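Local coordinates for chromosome-partitioning protein ParB (Caulobacter vibrioides NA1000, PDB 6S6H) that binds the centromeric parS site through this DNA-binding domain and takes part in chromosome partition, at residues T55-A60 with I82-D87; G8-V13 with A42-K47; G72-G77 with Q94-G99. All blocks are in the same frame, centred on the assembly; numbering follows the deposited sequence.

Starting from the N terminus, contact 2 closes first: 8-13, at the end of helix 4-11, is met again by 42-47, so the loop between them, holding helix 20-34, folds back on the first helix. Only then does contact 1 open, joining 55-60, at the C-terminal end of helix 49-57, to the turn 82-87 between helices 76-81 and 88-98. Contact 3 crosses it: 72-77 falls inside the loop of contact 1, while its partner 94-99, on helix 88-98, lies beyond that loop's end. The two crossed contacts touch, I82 packing on I95. Contact 2 stands apart, its centre about 23 Å from that of contact 1.

Contact 1. Residues T55-A60 with I82-D87; sequences TMRLLA and IAAAAD. With nucleotides of chain D.
R57 meets A83 and A84 where a helical segment faces a tight turn. The end of helix 49-57 runs on into a 3-10 segment, 58-60, with A60 N bonded to R57 O at 3.1 Å. On the other side the chain leaves helix 76-81 and makes a type I beta turn from I82 to A85. A83 and A84 occupy the two middle positions of that turn, and D87 follows at the N-cap of helix 88-98, its OD1 taken by A90 N.

R57 reaches from the helix end to the turn. Its CG lies beside the backbone N, and a bend at chi3 (59°) swings the guanidinium back over the DNA backbone. R57 NE gives a hydrogen bond to OP2 of DT5 of chain D, 2.6 Å long with an N-H...O angle of 147°, while O5' of the same nucleotide covers one face of the group. R57 NH2 points on to the turn and comes 3.5 Å from A83 CB, with A84 CB a looser neighbour of R57 NH2 at 4.3 Å.

Helices 38-45 and 49-57 form the helix-turn-helix of the ParB DNA-binding domain, the second being the recognition helix, so R57 sits near the end of that helix. Within the helix, N54 OD1 accepts from R57 NH1, which, together with the phosphate bond at NE, should fix the rotation of the guanidinium. R57 NH1 also lies 3.7 Å from the methyl C7 of DT6 of chain D.

A84 makes a second, purely van der Waals approach to the DNA: A84 CB is 3.6 Å from OP1 of DT6 of chain D. Behind the turn I82 packs on L91, A92 and I95 of helix 88-98, and L58 reaches A79 of helix 76-81.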
loop_
_atom_site.group_PDB
_atom_site.type_symbol
_atom_site.label_atom_id
_atom_site.label_comp_id
_atom_site.label_asym_id
_atom_site.label_seq_id
_atom_site.Cartn_x
_atom_site.Cartn_y
_atom_site.Cartn_z
ATOM N N THR B 55 3.635 -12.070 -2.254
ATOM C CA THR B 55 3.314 -11.574 -3.618
ATOM C C THR B 55 3.103 -12.778 -4.546
ATOM O O THR B 55 2.048 -12.833 -5.196
ATOM C CB THR B 55 4.394 -10.607 -4.126
ATOM O OG1 THR B 55 4.442 -9.488 -3.242
ATOM C CG2 THR B 55 4.135 -10.113 -5.531
ATOM N N MET B 56 4.047 -13.720 -4.578
ATOM C CA MET B 56 4.030 -14.876 -5.521
ATOM C C MET B 56 2.958 -15.900 -5.111
ATOM O O MET B 56 2.350 -16.496 -6.024
ATOM C CB MET B 56 5.403 -15.547 -5.600
ATOM C CG MET B 56 6.420 -14.702 -6.346
ATOM S SD MET B 56 8.059 -15.449 -6.449
ATOM C CE MET B 56 8.402 -15.752 -4.715
ATOM N N ARG B 57 2.714 -16.073 -3.807
ATOM C CA ARG B 57 1.662 -16.976 -3.255
ATOM C C ARG B 57 0.301 -16.685 -3.906
ATOM O O ARG B 57 -0.500 -17.635 -4.035
ATOM C CB ARG B 57 1.555 -16.830 -1.732
ATOM C CG ARG B 57 2.578 -17.647 -0.955
ATOM C CD ARG B 57 2.411 -17.508 0.547
ATOM N NE ARG B 57 1.084 -17.943 0.974
ATOM C CZ ARG B 57 0.221 -17.235 1.705
ATOM N NH1 ARG B 57 0.532 -16.028 2.151
ATOM N NH2 ARG B 57 -0.960 -17.756 1.995
ATOM N N LEU B 58 0.052 -15.430 -4.305
ATOM C CA LEU B 58 -1.231 -14.964 -4.907
ATOM C C LEU B 58 -1.512 -15.696 -6.226
ATOM O O LEU B 58 -2.697 -15.768 -6.604
ATOM C CB LEU B 58 -1.168 -13.452 -5.149
ATOM C CG LEU B 58 -1.069 -12.574 -3.902
ATOM C CD1 LEU B 58 -0.871 -11.118 -4.292
ATOM C CD2 LEU B 58 -2.299 -12.730 -3.020
ATOM N N LEU B 59 -0.477 -16.197 -6.910
ATOM C CA LEU B 59 -0.618 -16.933 -8.198
ATOM C C LEU B 59 -1.340 -18.269 -7.974
ATOM O O LEU B 59 -1.927 -18.774 -8.944
ATOM C CB LEU B 59 0.765 -17.157 -8.815
ATOM C CG LEU B 59 1.507 -15.894 -9.252
ATOM C CD1 LEU B 59 2.953 -16.220 -9.593
ATOM C CD2 LEU B 59 0.812 -15.229 -10.433
ATOM N N ALA B 60 -1.304 -18.811 -6.750
ATOM C CA ALA B 60 -1.949 -20.089 -6.362
ATOM C C ALA B 60 -3.462 -19.907 -6.164
ATOM O O ALA B 60 -4.165 -20.925 -6.096
ATOM C CB ALA B 60 -1.300 -20.632 -5.111
ATOM N N ILE B 82 -7.141 -14.606 2.523
ATOM C CA ILE B 82 -8.035 -15.777 2.253
ATOM C C ILE B 82 -7.297 -16.847 1.433
ATOM O O ILE B 82 -7.965 -17.827 1.026
ATOM C CB ILE B 82 -9.328 -15.321 1.545
ATOM C CG1 ILE B 82 -9.061 -14.740 0.152
ATOM C CG2 ILE B 82 -10.102 -14.353 2.421
ATOM C CD1 ILE B 82 -10.313 -14.512 -0.665
ATOM N N ALA B 83 -5.986 -16.685 1.206
ATOM C CA ALA B 83 -5.172 -17.520 0.283
ATOM C C ALA B 83 -5.060 -18.963 0.797
ATOM O O ALA B 83 -5.036 -19.881 -0.044
ATOM C CB ALA B 83 -3.804 -16.908 0.091
ATOM N N ALA B 84 -4.987 -19.149 2.122
ATOM C CA ALA B 84 -4.818 -20.459 2.798
ATOM C C ALA B 84 -6.153 -20.939 3.378
ATOM O O ALA B 84 -6.121 -21.697 4.358
ATOM C CB ALA B 84 -3.769 -20.340 3.878
ATOM N N ALA B 85 -7.278 -20.507 2.799
ATOM C CA ALA B 85 -8.649 -20.860 3.235
ATOM C C ALA B 85 -9.154 -22.048 2.409
ATOM O O ALA B 85 -8.635 -22.251 1.292
ATOM C CB ALA B 85 -9.558 -19.666 3.094
ATOM N N ALA B 86 -10.138 -22.785 2.939
ATOM C CA ALA B 86 -10.761 -23.970 2.301
ATOM C C ALA B 86 -11.462 -23.556 0.999
ATOM O O ALA B 86 -11.230 -24.226 -0.030
ATOM C CB ALA B 86 -11.723 -24.631 3.258
ATOM N N ASP B 87 -12.274 -22.492 1.041
ATOM C CA ASP B 87 -13.071 -21.988 -0.113
ATOM C C ASP B 87 -12.816 -20.490 -0.285
ATOM O O ASP B 87 -13.655 -19.665 0.075
ATOM C CB ASP B 87 -14.556 -22.319 0.076
ATOM C CG ASP B 87 -15.396 -22.193 -1.184
ATOM O OD1 ASP B 87 -14.981 -21.449 -2.095
ATOM O OD2 ASP B 87 -16.465 -22.843 -1.243
ATOM P P DT D 5 0.817 -21.361 2.184
ATOM O OP1 DT D 5 -0.185 -22.456 2.264
ATOM O OP2 DT D 5 0.907 -20.545 0.941
ATOM O "O5'" DT D 5 0.602 -20.372 3.416
ATOM C "C5'" DT D 5 0.492 -20.906 4.743
ATOM C "C4'" DT D 5 0.599 -19.822 5.790
ATOM O "O4'" DT D 5 1.872 -19.151 5.730
ATOM C "C3'" DT D 5 -0.449 -18.706 5.739
ATOM O "O3'" DT D 5 -1.459 -19.007 6.710
ATOM C "C2'" DT D 5 0.334 -17.445 6.089
ATOM C "C1'" DT D 5 1.700 -17.976 6.491
ATOM N N1 DT D 5 2.854 -17.094 6.239
ATOM C C2 DT D 5 3.413 -16.452 7.320
ATOM O O2 DT D 5 2.979 -16.559 8.454
ATOM N N3 DT D 5 4.496 -15.663 7.021
ATOM C C4 DT D 5 5.067 -15.464 5.778
ATOM O O4 DT D 5 6.044 -14.730 5.662
ATOM C C5 DT D 5 4.435 -16.177 4.689
ATOM C C7 DT D 5 4.986 -16.025 3.307
ATOM C C6 DT D 5 3.377 -16.949 4.972
ATOM P P DT D 6 -2.756 -18.081 6.871
ATOM O OP1 DT D 6 -3.901 -18.956 7.238
ATOM O OP2 DT D 6 -2.853 -17.194 5.677
ATOM O "O5'" DT D 6 -2.396 -17.182 8.135
ATOM C "C5'" DT D 6 -2.012 -17.791 9.378
ATOM C "C4'" DT D 6 -1.604 -16.736 10.379
ATOM O "O4'" DT D 6 -0.389 -16.095 9.929
ATOM C "C3'" DT D 6 -2.626 -15.619 10.602
ATOM O "O3'" DT D 6 -2.803 -15.438 12.013
ATOM C "C2'" DT D 6 -2.012 -14.415 9.904
ATOM C "C1'" DT D 6 -0.521 -14.688 10.018
ATOM N N1 DT D 6 0.338 -14.088 8.971
ATOM C C2 DT D 6 1.496 -13.450 9.363
ATOM O O2 DT D 6 1.831 -13.331 10.530
ATOM N N3 DT D 6 2.249 -12.947 8.330
ATOM C C4 DT D 6 1.975 -13.033 6.977
ATOM O O4 DT D 6 2.748 -12.536 6.163
ATOM C C5 DT D 6 0.752 -13.725 6.638
ATOM C C7 DT D 6 0.372 -13.863 5.198
ATOM C C6 DT D 6 0.008 -14.217 7.638
#

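Contact 2. Residues G8-V13 with A42-K47; sequences GIIENV and AQTIGK. With nucleotides of chain C.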
loop_
_atom_site.group_PDB
_atom_site.type_symbol
_atom_site.label_atom_id
_atom_site.label_comp_id
_atom_site.label_asym_id
_atom_site.label_seq_id
_atom_site.Cartn_x
_atom_site.Cartn_y
_atom_site.Cartn_z
ATOM N N GLY B 8 19.029 -5.130 -13.106
ATOM C CA GLY B 8 18.179 -4.063 -13.670
ATOM C C GLY B 8 16.767 -4.550 -13.953
ATOM O O GLY B 8 15.815 -3.804 -13.653
ATOM N N ILE B 9 16.635 -5.757 -14.510
ATOM C CA ILE B 9 15.328 -6.394 -14.862
ATOM C C ILE B 9 14.531 -6.630 -13.574
ATOM O O ILE B 9 13.332 -6.292 -13.558
ATOM C CB ILE B 9 15.545 -7.698 -15.656
ATOM C CG1 ILE B 9 16.108 -7.412 -17.050
ATOM C CG2 ILE B 9 14.266 -8.518 -15.730
ATOM C CD1 ILE B 9 16.686 -8.624 -17.735
ATOM N N ILE B 10 15.176 -7.192 -12.546
ATOM C CA ILE B 10 14.555 -7.484 -11.218
ATOM C C ILE B 10 14.117 -6.159 -10.580
ATOM O O ILE B 10 12.960 -6.075 -10.126
ATOM C CB ILE B 10 15.524 -8.283 -10.320
ATOM C CG1 ILE B 10 15.766 -9.691 -10.872
ATOM C CG2 ILE B 10 15.024 -8.327 -8.883
ATOM C CD1 ILE B 10 17.029 -10.350 -10.367
ATOM N N GLU B 11 15.008 -5.166 -10.570
ATOM C CA GLU B 11 14.769 -3.815 -9.996
ATOM C C GLU B 11 13.503 -3.195 -10.603
ATOM O O GLU B 11 12.735 -2.581 -9.845
ATOM C CB GLU B 11 15.973 -2.906 -10.247
ATOM C CG GLU B 11 17.122 -3.142 -9.284
ATOM C CD GLU B 11 18.360 -2.310 -9.563
ATOM O OE1 GLU B 11 19.010 -1.880 -8.594
ATOM O OE2 GLU B 11 18.676 -2.092 -10.748
ATOM N N ASN B 12 13.294 -3.350 -11.913
ATOM C CA ASN B 12 12.279 -2.575 -12.679
ATOM C C ASN B 12 10.916 -3.282 -12.676
ATOM O O ASN B 12 9.958 -2.686 -13.200
ATOM C CB ASN B 12 12.762 -2.262 -14.098
ATOM C CG ASN B 12 13.632 -1.021 -14.138
ATOM O OD1 ASN B 12 13.154 0.062 -14.464
ATOM N ND2 ASN B 12 14.896 -1.162 -13.772
ATOM N N VAL B 13 10.808 -4.478 -12.094
ATOM C CA VAL B 13 9.509 -5.206 -11.967
ATOM C C VAL B 13 8.506 -4.291 -11.250
ATOM O O VAL B 13 7.393 -4.112 -11.781
ATOM C CB VAL B 13 9.673 -6.554 -11.235
ATOM C CG1 VAL B 13 8.327 -7.162 -10.849
ATOM C CG2 VAL B 13 10.496 -7.536 -12.057
ATOM N N ALA B 42 14.438 -10.032 -2.808
ATOM C CA ALA B 42 14.087 -9.068 -1.740
ATOM C C ALA B 42 15.199 -8.023 -1.593
ATOM O O ALA B 42 14.884 -6.821 -1.657
ATOM C CB ALA B 42 13.840 -9.802 -0.446
ATOM N N GLN B 43 16.449 -8.465 -1.427
ATOM C CA GLN B 43 17.627 -7.571 -1.255
ATOM C C GLN B 43 17.828 -6.724 -2.521
ATOM O O GLN B 43 18.215 -5.555 -2.379
ATOM C CB GLN B 43 18.884 -8.379 -0.919
ATOM C CG GLN B 43 18.911 -8.887 0.515
ATOM C CD GLN B 43 20.231 -9.512 0.902
ATOM O OE1 GLN B 43 21.216 -9.452 0.169
ATOM N NE2 GLN B 43 20.260 -10.133 2.072
ATOM N N THR B 44 17.562 -7.287 -3.705
ATOM C CA THR B 44 17.711 -6.606 -5.021
ATOM C C THR B 44 16.704 -5.455 -5.135
ATOM O O THR B 44 17.112 -4.373 -5.593
ATOM C CB THR B 44 17.548 -7.585 -6.193
ATOM O OG1 THR B 44 18.458 -8.668 -5.994
ATOM C CG2 THR B 44 17.802 -6.949 -7.543
ATOM N N ILE B 45 15.445 -5.681 -4.741
ATOM C CA ILE B 45 14.325 -4.711 -4.937
ATOM C C ILE B 45 14.136 -3.852 -3.679
ATOM O O ILE B 45 13.226 -3.007 -3.699
ATOM C CB ILE B 45 13.023 -5.433 -5.344
ATOM C CG1 ILE B 45 12.358 -6.155 -4.169
ATOM C CG2 ILE B 45 13.278 -6.373 -6.513
ATOM C CD1 ILE B 45 10.999 -6.729 -4.492
ATOM N N GLY B 46 14.950 -4.051 -2.636
ATOM C CA GLY B 46 14.889 -3.277 -1.379
ATOM C C GLY B 46 13.601 -3.529 -0.609
ATOM O O GLY B 46 13.060 -2.568 -0.037
ATOM N N LYS B 47 13.129 -4.777 -0.590
ATOM C CA LYS B 47 11.907 -5.219 0.138
ATOM C C LYS B 47 12.269 -6.394 1.052
ATOM O O LYS B 47 13.443 -6.811 1.048
ATOM C CB LYS B 47 10.805 -5.613 -0.853
ATOM C CG LYS B 47 10.139 -4.446 -1.573
ATOM C CD LYS B 47 9.157 -3.694 -0.704
ATOM C CE LYS B 47 9.079 -2.218 -1.032
ATOM N NZ LYS B 47 8.598 -1.991 -2.414
ATOM P P DA C 14 8.823 -4.471 3.175
ATOM O OP1 DA C 14 10.077 -3.682 3.120
ATOM O OP2 DA C 14 8.644 -5.643 2.277
ATOM O "O5'" DA C 14 8.649 -4.911 4.694
ATOM C "C5'" DA C 14 8.659 -3.912 5.726
ATOM C "C4'" DA C 14 8.541 -4.555 7.086
ATOM O "O4'" DA C 14 7.235 -5.156 7.234
ATOM C "C3'" DA C 14 9.541 -5.671 7.368
ATOM O "O3'" DA C 14 9.846 -5.592 8.759
ATOM C "C2'" DA C 14 8.758 -6.925 7.029
ATOM C "C1'" DA C 14 7.365 -6.546 7.495
ATOM N N9 DA C 14 6.264 -7.227 6.818
ATOM C C8 DA C 14 6.144 -7.555 5.489
ATOM N N7 DA C 14 5.011 -8.141 5.191
ATOM C C5 DA C 14 4.333 -8.190 6.401
ATOM C C6 DA C 14 3.070 -8.694 6.757
ATOM N N6 DA C 14 2.230 -9.267 5.893
ATOM N N1 DA C 14 2.696 -8.592 8.052
ATOM C C2 DA C 14 3.540 -8.014 8.920
ATOM N N3 DA C 14 4.752 -7.509 8.705
ATOM C C4 DA C 14 5.092 -7.627 7.410
#
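I10 and T44 meet methyl to methyl, their side chains crossing at about a right angle, with I10 CG2 3.4 Å from T44 CG2. The same I10 CG2 also touches I45 CG2 at 3.5 Å, again nearly perpendicular, so one branch touches two successive residues of helix 38-45. That branch is set by chi1 of I10 (-67°), which carries CG2 opposite the backbone N and across to the other helix. T44 turns its methyl to the contact, while its hydroxyl OG1 is bonded to N40 O one turn back along its own helix. E11 lies alongside at the edge, E11 CG 3.9 Å from T44 O, close to where the backbones come nearest, E11 CA to I45 CA at 5.2 Å.

Beyond I45 the chain takes positive phi at G46, in the turn of the helix-turn-helix. The aliphatic part of K47 then passes a phosphate, K47 CD 3.6 Å from OP2 of DA14 of chain C, while NZ turns to a weak bond with Q14 OE1. Q14 also gives its NE2 to I45 O. Helix 20-34 completes the surroundings: Y27 packs against both V13 and I45, and L30 against I9 and V13.

Contact 3. Residues G72-G77 with Q94-G99; sequences GELTAG and QIIEGG. With nucleotides of chain C.
L74 touches I95 and I96 of helix 88-98 with one methyl. From CB, its CG lies beside the backbone N, anti to the carbonyl carbon (chi1 -69°), and directs the CD2 branch at the helix. L74 CD2 comes to 3.3 Å from I95 CG2, a tight approach, and to 3.9 Å from I96 CG1; the L74 side chain crosses both isoleucines at about a right angle. I96 CG1 also lies 3.9 Å from E73 O, and I96 CD1 is 4.2 Å from E73 CB. The E73 carboxylate has its partner on its own side, OE2 binding S71 OG. Y68 of helix 63-71 packs on E73, L74 and I96 together.

In this part of the ParB DNA-binding domain, the loop before helix 76-81 packs on helix 88-98, and the helix start faces the parS backbone. T75 is the N-cap, its OG1 bonded to H78 ND1, and G77 N donates to OP2 of DT12 of chain C at 2.8 Å, with an N-H...O angle of 145°.

The packing of L74 and the phosphate site differ in chemistry: the L74 contact is purely apolar, with no directional bond, whereas the helix start offers a backbone N-H to the DNA, where the helix dipole would probably favour the negative phosphate.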
loop_
_atom_site.group_PDB
_atom_site.type_symbol
_atom_site.label_atom_id
_atom_site.label_comp_id
_atom_site.label_asym_id
_atom_site.label_seq_id
_atom_site.Cartn_x
_atom_site.Cartn_y
_atom_site.Cartn_z
ATOM N N GLY B 72 -10.092 -5.091 -9.459
ATOM C CA GLY B 72 -9.962 -4.172 -8.311
ATOM C C GLY B 72 -11.124 -4.287 -7.339
ATOM O O GLY B 72 -11.238 -3.418 -6.459
ATOM N N GLU B 73 -11.958 -5.323 -7.481
ATOM C CA GLU B 73 -13.058 -5.647 -6.531
ATOM C C GLU B 73 -12.455 -6.108 -5.197
ATOM O O GLU B 73 -13.100 -5.883 -4.159
ATOM C CB GLU B 73 -13.992 -6.701 -7.130
ATOM C CG GLU B 73 -14.992 -6.120 -8.112
ATOM C CD GLU B 73 -15.702 -7.142 -8.983
ATOM O OE1 GLU B 73 -16.739 -7.683 -8.543
ATOM O OE2 GLU B 73 -15.209 -7.402 -10.101
ATOM N N LEU B 74 -11.273 -6.732 -5.234
ATOM C CA LEU B 74 -10.440 -7.060 -4.042
ATOM C C LEU B 74 -9.083 -6.367 -4.178
ATOM O O LEU B 74 -8.637 -6.171 -5.321
ATOM C CB LEU B 74 -10.231 -8.576 -3.950
ATOM C CG LEU B 74 -11.462 -9.417 -3.616
ATOM C CD1 LEU B 74 -11.092 -10.891 -3.540
ATOM C CD2 LEU B 74 -12.103 -8.971 -2.312
ATOM N N THR B 75 -8.449 -6.047 -3.050
ATOM C CA THR B 75 -7.029 -5.615 -2.967
ATOM C C THR B 75 -6.159 -6.845 -2.696
ATOM O O THR B 75 -6.721 -7.910 -2.376
ATOM C CB THR B 75 -6.814 -4.556 -1.877
ATOM O OG1 THR B 75 -6.814 -5.221 -0.613
ATOM C CG2 THR B 75 -7.863 -3.464 -1.889
ATOM N N ALA B 76 -4.839 -6.689 -2.815
ATOM C CA ALA B 76 -3.818 -7.719 -2.509
ATOM C C ALA B 76 -3.979 -8.195 -1.057
ATOM O O ALA B 76 -3.830 -9.403 -0.823
ATOM C CB ALA B 76 -2.438 -7.159 -2.759
ATOM N N GLY B 77 -4.269 -7.271 -0.134
ATOM C CA GLY B 77 -4.472 -7.536 1.306
ATOM C C GLY B 77 -5.620 -8.502 1.558
ATOM O O GLY B 77 -5.442 -9.435 2.368
ATOM N N GLN B 94 -18.172 -12.936 -0.003
ATOM C CA GLN B 94 -18.575 -12.351 1.306
ATOM C C GLN B 94 -17.886 -10.996 1.506
ATOM O O GLN B 94 -18.552 -10.070 2.000
ATOM C CB GLN B 94 -18.238 -13.306 2.454
ATOM C CG GLN B 94 -19.255 -14.423 2.636
ATOM C CD GLN B 94 -18.761 -15.487 3.587
ATOM O OE1 GLN B 94 -19.262 -15.634 4.698
ATOM N NE2 GLN B 94 -17.763 -16.241 3.157
ATOM N N ILE B 95 -16.603 -10.894 1.149
ATOM C CA ILE B 95 -15.773 -9.657 1.287
ATOM C C ILE B 95 -16.388 -8.541 0.430
ATOM O O ILE B 95 -16.506 -7.406 0.931
ATOM C CB ILE B 95 -14.303 -9.932 0.908
ATOM C CG1 ILE B 95 -13.617 -10.828 1.942
ATOM C CG2 ILE B 95 -13.533 -8.633 0.698
ATOM C CD1 ILE B 95 -12.417 -11.567 1.404
ATOM N N ILE B 96 -16.763 -8.860 -0.810
ATOM C CA ILE B 96 -17.305 -7.885 -1.803
ATOM C C ILE B 96 -18.739 -7.508 -1.408
ATOM O O ILE B 96 -19.063 -6.312 -1.483
ATOM C CB ILE B 96 -17.225 -8.456 -3.235
ATOM C CG1 ILE B 96 -15.778 -8.732 -3.650
ATOM C CG2 ILE B 96 -17.922 -7.530 -4.223
ATOM C CD1 ILE B 96 -15.642 -9.717 -4.786
ATOM N N GLU B 97 -19.555 -8.491 -1.014
ATOM C CA GLU B 97 -20.962 -8.292 -0.557
ATOM C C GLU B 97 -20.990 -7.382 0.679
ATOM O O GLU B 97 -21.805 -6.441 0.696
ATOM C CB GLU B 97 -21.636 -9.631 -0.239
ATOM C CG GLU B 97 -22.606 -10.103 -1.312
ATOM C CD GLU B 97 -24.006 -9.506 -1.233
ATOM O OE1 GLU B 97 -24.745 -9.604 -2.237
ATOM O OE2 GLU B 97 -24.362 -8.950 -0.170
ATOM N N GLY B 98 -20.136 -7.660 1.670
ATOM C CA GLY B 98 -20.132 -6.982 2.983
ATOM C C GLY B 98 -19.323 -5.694 2.994
ATOM O O GLY B 98 -19.483 -4.910 3.953
ATOM N N GLY B 99 -18.480 -5.472 1.981
ATOM C CA GLY B 99 -17.522 -4.348 1.938
ATOM C C GLY B 99 -16.526 -4.425 3.084
ATOM O O GLY B 99 -16.203 -3.370 3.652
ATOM P P DT C 12 -3.218 -3.204 -0.770
ATOM O OP1 DT C 12 -2.935 -3.001 -2.213
ATOM O OP2 DT C 12 -3.634 -4.546 -0.282
ATOM O "O5'" DT C 12 -1.928 -2.744 0.037
ATOM C "C5'" DT C 12 -1.380 -1.443 -0.184
ATOM C "C4'" DT C 12 0.020 -1.351 0.374
ATOM O "O4'" DT C 12 -0.011 -1.379 1.817
ATOM C "C3'" DT C 12 0.979 -2.458 -0.052
ATOM O "O3'" DT C 12 2.239 -1.830 -0.284
ATOM C "C2'" DT C 12 0.998 -3.399 1.139
ATOM C "C1'" DT C 12 0.739 -2.473 2.324
ATOM N N1 DT C 12 -0.026 -3.041 3.462
ATOM C C2 DT C 12 0.327 -2.651 4.733
ATOM O O2 DT C 12 1.274 -1.919 4.968
ATOM N N3 DT C 12 -0.464 -3.169 5.730
ATOM C C4 DT C 12 -1.558 -4.003 5.580
ATOM O O4 DT C 12 -2.170 -4.396 6.571
ATOM C C5 DT C 12 -1.874 -4.365 4.217
ATOM C C7 DT C 12 -3.037 -5.269 3.957
ATOM C C6 DT C 12 -1.115 -3.856 3.239
ATOM P P DG C 11 -8.970 -1.912 3.418
ATOM O OP1 DG C 11 -10.049 -2.381 2.510
ATOM O OP2 DG C 11 -8.748 -2.621 4.707
ATOM O "O5'" DG C 11 -7.562 -1.865 2.673
ATOM C "C5'" DG C 11 -7.402 -1.174 1.428
ATOM C "C4'" DG C 11 -5.935 -1.065 1.083
ATOM O "O4'" DG C 11 -5.202 -0.528 2.210
ATOM C "C3'" DG C 11 -5.246 -2.384 0.727
ATOM O "O3'" DG C 11 -4.315 -2.128 -0.336
ATOM C "C2'" DG C 11 -4.615 -2.806 2.044
ATOM C "C1'" DG C 11 -4.262 -1.478 2.694
ATOM N N9 DG C 11 -4.339 -1.475 4.150
ATOM C C8 DG C 11 -5.325 -2.028 4.931
ATOM N N7 DG C 11 -5.130 -1.843 6.209
ATOM C C5 DG C 11 -3.943 -1.127 6.274
ATOM C C6 DG C 11 -3.217 -0.653 7.397
ATOM O O6 DG C 11 -3.493 -0.765 8.597
ATOM N N1 DG C 11 -2.063 0.022 7.012
ATOM C C2 DG C 11 -1.655 0.213 5.716
ATOM N N2 DG C 11 -0.511 0.891 5.549
ATOM N N3 DG C 11 -2.319 -0.231 4.660
ATOM C C4 DG C 11 -3.446 -0.888 5.011
#